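Local coordinates for solute-binding periplasmic protein of iron/siderophore ABC transporter (Yersinia pestis, PDB 6B2X) that probably binds an iron-siderophore complex in the periplasm and delivers it to its cognate ABC transporter for uptake, at residues P130-F135 with P158-D163; E212-S217 with W349-Q354. All coordinates share one frame; numbering follows the deposited sequence.

Contact 1: residues P130-F135 with P158-D163; sequences PDIAIF and PVVFVD
Ala133 and Val160 belong to neighbouring parallel strands, 132-135 and 159-162, joined through helix 147-154 in a beta-alpha-beta crossover within the five-stranded sheet of one lobe. Four backbone hydrogen bonds close the ladder. Ala133 N donates a hydrogen bond to Pro158 O (2.9 Å), and Val160 N donates one to Ala133 O (3.0 Å). Phe135 N binds Val160 O with a nearly straight N-H (172°), and Phe135 O accepts Val162 N at 2.9 Å. Pro158, lacking an N-H, suits the strand's start, where its carbonyl accepts a bond and its CG packs on Ile132 CG1 (3.8 Å). The alternate groups of strand 132-135 turn to strand 58-60, where Ile132 and Ile134 bond to Leu59. On the far side of strand 159-162, Phe161 N is taken by Asp43 and Val159 O by Arg47. Ile134 and Val160, beta-branched residues that favour extended backbone, share the face covered by helix 168-182; chi1 -51° and chi2 -58° fold Ile134 CD1 to 4.0 Å from Val160 CB, the side chains running alongside. Helix 147-154 packs on Val159 and Phe135 on the other face, where Phe135 CB sits over the Phe161 ring, 4.2 Å from its centroid, a CH-pi contact.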
loop_
_atom_site.group_PDB
_atom_site.type_symbol
_atom_site.label_atom_id
_atom_site.label_comp_id
_atom_site.label_asym_id
_atom_site.label_seq_id
_atom_site.Cartn_x
_atom_site.Cartn_y
_atom_site.Cartn_z
ATOM N N PRO A 130 6.487 -25.560 -3.758
ATOM C CA PRO A 130 5.338 -24.678 -3.507
ATOM C C PRO A 130 4.087 -25.152 -4.236
ATOM O O PRO A 130 4.148 -25.672 -5.353
ATOM C CB PRO A 130 5.804 -23.337 -4.076
ATOM C CG PRO A 130 6.655 -23.753 -5.262
ATOM C CD PRO A 130 7.352 -25.039 -4.826
ATOM N N ASP A 131 2.937 -24.929 -3.601
ATOM C CA ASP A 131 1.658 -25.205 -4.254
ATOM C C ASP A 131 1.231 -24.091 -5.188
ATOM O O ASP A 131 0.524 -24.345 -6.171
ATOM C CB ASP A 131 0.578 -25.410 -3.211
ATOM C CG ASP A 131 0.872 -26.567 -2.347
ATOM O OD1 ASP A 131 1.350 -27.570 -2.928
ATOM O OD2 ASP A 131 0.675 -26.466 -1.110
ATOM N N ILE A 132 1.640 -22.858 -4.898
ATOM C CA ILE A 132 1.197 -21.708 -5.675
ATOM C C ILE A 132 2.195 -20.577 -5.457
ATOM O O ILE A 132 2.953 -20.572 -4.490
ATOM C CB ILE A 132 -0.251 -21.318 -5.271
ATOM C CG1 ILE A 132 -0.937 -20.529 -6.387
ATOM C CG2 ILE A 132 -0.265 -20.573 -3.943
ATOM C CD1 ILE A 132 -2.415 -20.290 -6.138
ATOM N N ALA A 133 2.216 -19.619 -6.379
ATOM C CA ALA A 133 3.058 -18.441 -6.244
ATOM C C ALA A 133 2.232 -17.216 -6.581
ATOM O O ALA A 133 1.388 -17.257 -7.482
ATOM C CB ALA A 133 4.290 -18.518 -7.157
ATOM N N ILE A 134 2.471 -16.129 -5.855
ATOM C CA ILE A 134 1.756 -14.879 -6.061
ATOM C C ILE A 134 2.747 -13.825 -6.516
ATOM O O ILE A 134 3.798 -13.636 -5.889
ATOM C CB ILE A 134 1.048 -14.404 -4.785
ATOM C CG1 ILE A 134 0.192 -15.515 -4.175
ATOM C CG2 ILE A 134 0.255 -13.133 -5.096
ATOM C CD1 ILE A 134 -0.869 -16.065 -5.109
ATOM N N PHE A 135 2.399 -13.115 -7.587
ATOM C CA PHE A 135 3.176 -11.987 -8.078
ATOM C C PHE A 135 2.261 -10.776 -8.251
ATOM O O PHE A 135 1.036 -10.902 -8.384
ATOM C CB PHE A 135 3.885 -12.324 -9.423
ATOM C CG PHE A 135 5.035 -13.295 -9.293
ATOM C CD1 PHE A 135 4.799 -14.646 -9.070
ATOM C CD2 PHE A 135 6.353 -12.852 -9.378
ATOM C CE1 PHE A 135 5.849 -15.544 -8.936
ATOM C CE2 PHE A 135 7.416 -13.744 -9.252
ATOM C CZ PHE A 135 7.170 -15.089 -9.033
ATOM N N PRO A 158 1.135 -23.119 -10.301
ATOM C CA PRO A 158 0.231 -22.014 -10.641
ATOM C C PRO A 158 0.802 -20.696 -10.143
ATOM O O PRO A 158 1.155 -20.557 -8.965
ATOM C CB PRO A 158 -1.076 -22.386 -9.930
ATOM C CG PRO A 158 -0.680 -23.344 -8.877
ATOM C CD PRO A 158 0.527 -24.070 -9.363
ATOM N N VAL A 159 0.954 -19.757 -11.076
ATOM C CA VAL A 159 1.368 -18.385 -10.799
ATOM C C VAL A 159 0.142 -17.498 -10.974
ATOM O O VAL A 159 -0.499 -17.522 -12.034
ATOM C CB VAL A 159 2.511 -17.940 -11.726
ATOM C CG1 VAL A 159 2.769 -16.445 -11.589
ATOM C CG2 VAL A 159 3.788 -18.747 -11.443
ATOM N N VAL A 160 -0.195 -16.727 -9.941
ATOM C CA VAL A 160 -1.373 -15.862 -9.943
ATOM C C VAL A 160 -0.905 -14.421 -9.800
ATOM O O VAL A 160 -0.169 -14.091 -8.859
ATOM C CB VAL A 160 -2.357 -16.248 -8.828
ATOM C CG1 VAL A 160 -3.332 -15.133 -8.560
ATOM C CG2 VAL A 160 -3.102 -17.515 -9.221
ATOM N N PHE A 161 -1.311 -13.568 -10.735
ATOM C CA PHE A 161 -0.964 -12.150 -10.715
ATOM C C PHE A 161 -2.077 -11.325 -10.078
ATOM O O PHE A 161 -3.258 -11.504 -10.398
ATOM C CB PHE A 161 -0.688 -11.627 -12.123
ATOM C CG PHE A 161 0.698 -11.934 -12.638
ATOM C CD1 PHE A 161 1.731 -11.027 -12.478
ATOM C CD2 PHE A 161 0.952 -13.123 -13.320
ATOM C CE1 PHE A 161 3.014 -11.305 -12.984
ATOM C CE2 PHE A 161 2.218 -13.412 -13.818
ATOM C CZ PHE A 161 3.254 -12.504 -13.655
ATOM N N VAL A 162 -1.692 -10.437 -9.162
ATOM C CA VAL A 162 -2.592 -9.492 -8.527
ATOM C C VAL A 162 -2.054 -8.099 -8.812
ATOM O O VAL A 162 -0.995 -7.927 -9.415
ATOM C CB VAL A 162 -2.714 -9.710 -7.017
ATOM C CG1 VAL A 162 -3.182 -11.116 -6.725
ATOM C CG2 VAL A 162 -1.344 -9.419 -6.362
ATOM N N ASP A 163 -2.801 -7.096 -8.366
ATOM C CA ASP A 163 -2.343 -5.728 -8.560
ATOM C C ASP A 163 -3.012 -4.811 -7.563
ATOM O O ASP A 163 -4.237 -4.622 -7.611
ATOM C CB ASP A 163 -2.611 -5.225 -9.960
ATOM C CG ASP A 163 -2.321 -3.738 -10.080
ATOM O OD1 ASP A 163 -1.154 -3.370 -9.835
ATOM O OD2 ASP A 163 -3.244 -2.935 -10.390
#

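Contact 2: residues E212-S217 with W349-Q354; sequences EDKKPS and WFYPEQ
Pro216 and Phe350 are the residues whose CA atoms come nearest, 6.7 Å apart with no hydrogen bond between the segments, where the loop leading into strand 217-221 passes the C-terminal end of helix 340-350. Tyr351 is the first residue to leave helical geometry, and it buries more than any other residue here. With CG beside the backbone N (chi1 -52°), the phenol reaches to the loop and lays its hydroxyl against the Lys215-Pro216 junction. Tyr351 OH lies 3.1 Å from Pro216 CD and 3.4 Å from Lys215 CA, while the hydroxyl of this buried residue is hydrogen-bonded to Gly247 O. A tyrosine suits this place because its ring packs on carbon while its hydroxyl finds a polar partner. Pro216 serves both aromatic residues: CD comes 3.5 Å from Tyr351 CZ, and CG sits 4.0 Å from Phe350 CB, the pyrrolidine lying roughly at right angles to the phenylalanine side chain. Its compact, rigid ring fits a buried turn into a strand. Lys214, exposed to solvent, is bent at three successive torsions and runs antiparallel alongside the tyrosine, placing CE 3.7 Å from Tyr351 CE2, near the ring plane: an edge contact, with no cation-pi geometry over the face. Lys215 instead leads away, extended beyond CG, and its NZ forms a weak salt bridge with Glu212 OE2 at 3.4 Å. Around this junction, Pro216 and Phe350 both rest on Ile275, Phe350 also reaches Ile277, and Pro216 pairs through its backbone with Asn249, so the helix end and the loop meet at the start of strands 217-221 and 275-280 of the mixed sheet, with Ile210, just after helix 186-207, against Tyr351.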
loop_
_atom_site.group_PDB
_atom_site.type_symbol
_atom_site.label_atom_id
_atom_site.label_comp_id
_atom_site.label_asym_id
_atom_site.label_seq_id
_atom_site.Cartn_x
_atom_site.Cartn_y
_atom_site.Cartn_z
ATOM N N GLU A 212 -16.767 20.064 -9.256
ATOM C CA GLU A 212 -15.351 20.153 -9.608
ATOM C C GLU A 212 -14.705 21.419 -9.052
ATOM O O GLU A 212 -13.513 21.414 -8.715
ATOM C CB GLU A 212 -15.168 20.090 -11.129
ATOM C CG GLU A 212 -14.636 18.747 -11.641
ATOM C CD GLU A 212 -13.266 18.389 -11.059
ATOM O OE1 GLU A 212 -12.547 19.311 -10.607
ATOM O OE2 GLU A 212 -12.911 17.182 -11.044
ATOM N N ASP A 213 -15.476 22.505 -8.934
ATOM C CA ASP A 213 -14.915 23.765 -8.456
ATOM C C ASP A 213 -14.621 23.725 -6.961
ATOM O O ASP A 213 -13.724 24.435 -6.490
ATOM C CB ASP A 213 -15.858 24.929 -8.788
ATOM C CG ASP A 213 -17.279 24.706 -8.282
ATOM O OD1 ASP A 213 -17.510 23.749 -7.507
ATOM O OD2 ASP A 213 -18.171 25.497 -8.657
ATOM N N LYS A 214 -15.357 22.912 -6.198
ATOM C CA LYS A 214 -15.069 22.792 -4.774
ATOM C C LYS A 214 -13.904 21.840 -4.496
ATOM O O LYS A 214 -13.313 21.903 -3.417
ATOM C CB LYS A 214 -16.341 22.359 -4.029
ATOM C CG LYS A 214 -16.184 21.866 -2.572
ATOM C CD LYS A 214 -15.666 22.936 -1.607
ATOM C CE LYS A 214 -14.532 22.402 -0.713
ATOM N NZ LYS A 214 -13.179 22.451 -1.363
ATOM N N LYS A 215 -13.521 21.002 -5.448
ATOM C CA LYS A 215 -12.456 20.042 -5.192
ATOM C C LYS A 215 -11.136 20.768 -4.924
ATOM O O LYS A 215 -10.685 21.554 -5.775
ATOM C CB LYS A 215 -12.304 19.080 -6.368
ATOM C CG LYS A 215 -13.520 18.174 -6.591
ATOM C CD LYS A 215 -13.249 17.116 -7.658
ATOM C CE LYS A 215 -14.334 16.051 -7.663
ATOM N NZ LYS A 215 -14.101 15.021 -8.713
ATOM N N PRO A 216 -10.492 20.538 -3.773
ATOM C CA PRO A 216 -9.175 21.136 -3.537
ATOM C C PRO A 216 -8.123 20.521 -4.437
ATOM O O PRO A 216 -8.168 19.334 -4.769
ATOM C CB PRO A 216 -8.902 20.822 -2.064
ATOM C CG PRO A 216 -9.678 19.570 -1.816
ATOM C CD PRO A 216 -10.938 19.736 -2.618
ATOM N N SER A 217 -7.187 21.358 -4.849
ATOM C CA SER A 217 -6.028 20.908 -5.600
ATOM C C SER A 217 -5.058 20.209 -4.654
ATOM O O SER A 217 -4.892 20.620 -3.502
ATOM C CB SER A 217 -5.361 22.108 -6.265
ATOM O OG SER A 217 -5.278 23.184 -5.333
ATOM N N TRP A 349 -8.707 14.905 5.333
ATOM C CA TRP A 349 -7.909 16.112 5.148
ATOM C C TRP A 349 -8.569 17.062 4.147
ATOM O O TRP A 349 -8.580 18.284 4.350
ATOM C CB TRP A 349 -6.496 15.757 4.681
ATOM C CG TRP A 349 -5.678 14.928 5.645
ATOM C CD1 TRP A 349 -5.826 14.844 7.001
ATOM C CD2 TRP A 349 -4.591 14.058 5.302
ATOM N NE1 TRP A 349 -4.884 13.984 7.527
ATOM C CE2 TRP A 349 -4.122 13.483 6.503
ATOM C CE3 TRP A 349 -3.982 13.701 4.094
ATOM C CZ2 TRP A 349 -3.070 12.573 6.532
ATOM C CZ3 TRP A 349 -2.938 12.803 4.122
ATOM C CH2 TRP A 349 -2.488 12.245 5.340
ATOM N N PHE A 350 -9.120 16.517 3.059
ATOM C CA PHE A 350 -9.647 17.348 1.984
ATOM C C PHE A 350 -10.935 18.045 2.412
ATOM O O PHE A 350 -11.161 19.210 2.076
ATOM C CB PHE A 350 -9.892 16.502 0.723
ATOM C CG PHE A 350 -8.640 15.895 0.110
ATOM C CD1 PHE A 350 -7.389 16.038 0.703
ATOM C CD2 PHE A 350 -8.728 15.178 -1.068
ATOM C CE1 PHE A 350 -6.249 15.468 0.131
ATOM C CE2 PHE A 350 -7.602 14.618 -1.650
ATOM C CZ PHE A 350 -6.360 14.754 -1.050
ATOM N N TYR A 351 -11.785 17.356 3.157
ATOM C CA TYR A 351 -13.050 17.911 3.627
ATOM C C TYR A 351 -13.165 17.635 5.120
ATOM O O TYR A 351 -13.924 16.756 5.543
ATOM C CB TYR A 351 -14.216 17.341 2.823
ATOM C CG TYR A 351 -14.010 17.475 1.319
ATOM C CD1 TYR A 351 -13.388 16.474 0.584
ATOM C CD2 TYR A 351 -14.424 18.620 0.639
ATOM C CE1 TYR A 351 -13.189 16.606 -0.789
ATOM C CE2 TYR A 351 -14.238 18.759 -0.732
ATOM C CZ TYR A 351 -13.622 17.752 -1.444
ATOM O OH TYR A 351 -13.440 17.897 -2.809
ATOM N N PRO A 352 -12.435 18.391 5.950
ATOM C CA PRO A 352 -12.452 18.119 7.403
ATOM C C PRO A 352 -13.830 18.196 8.036
ATOM O O PRO A 352 -14.227 17.276 8.768
ATOM C CB PRO A 352 -11.510 19.197 7.960
ATOM C CG PRO A 352 -10.645 19.597 6.797
ATOM C CD PRO A 352 -11.528 19.501 5.605
ATOM N N GLU A 353 -14.571 19.279 7.788
ATOM C CA GLU A 353 -15.871 19.428 8.430
ATOM C C GLU A 353 -16.827 18.328 8.007
ATOM O O GLU A 353 -17.634 17.869 8.821
ATOM C CB GLU A 353 -16.479 20.797 8.120
ATOM C CG GLU A 353 -15.463 21.874 7.739
ATOM C CD GLU A 353 -14.611 22.343 8.913
ATOM O OE1 GLU A 353 -13.517 22.893 8.654
ATOM O OE2 GLU A 353 -15.031 22.172 10.086
ATOM N N GLN A 354 -16.731 17.872 6.755
ATOM C CA GLN A 354 -17.665 16.874 6.240
ATOM C C GLN A 354 -17.315 15.439 6.630
ATOM O O GLN A 354 -18.185 14.569 6.539
ATOM C CB GLN A 354 -17.754 16.989 4.719
ATOM C CG GLN A 354 -18.082 18.400 4.239
ATOM C CD GLN A 354 -18.187 18.500 2.733
ATOM O OE1 GLN A 354 -17.489 19.297 2.106
ATOM N NE2 GLN A 354 -19.074 17.701 2.142
#

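The two contacts lie on opposite sides of the chain's centre, their centres about 39 Å apart, and share no strand or helix. Contact 1 is mostly buried, at one margin of its sheet: two adjacent strands joined by regular backbone bonding, with hydrophobic side chains on both faces. Contact 2 is a junction at the periphery of the other sheet, where a loop and a helix end meet mainly through side chains, with no hydrogen bond between them; it buries 211 Å² against 460 Å² and grades from buried Pro216, Phe350 and Tyr351 to exposed Lys214. Proline appears in each, opening a strand in 158-163 and packing against aromatics in 212-217. Helix 186-207 runs in the chain between them.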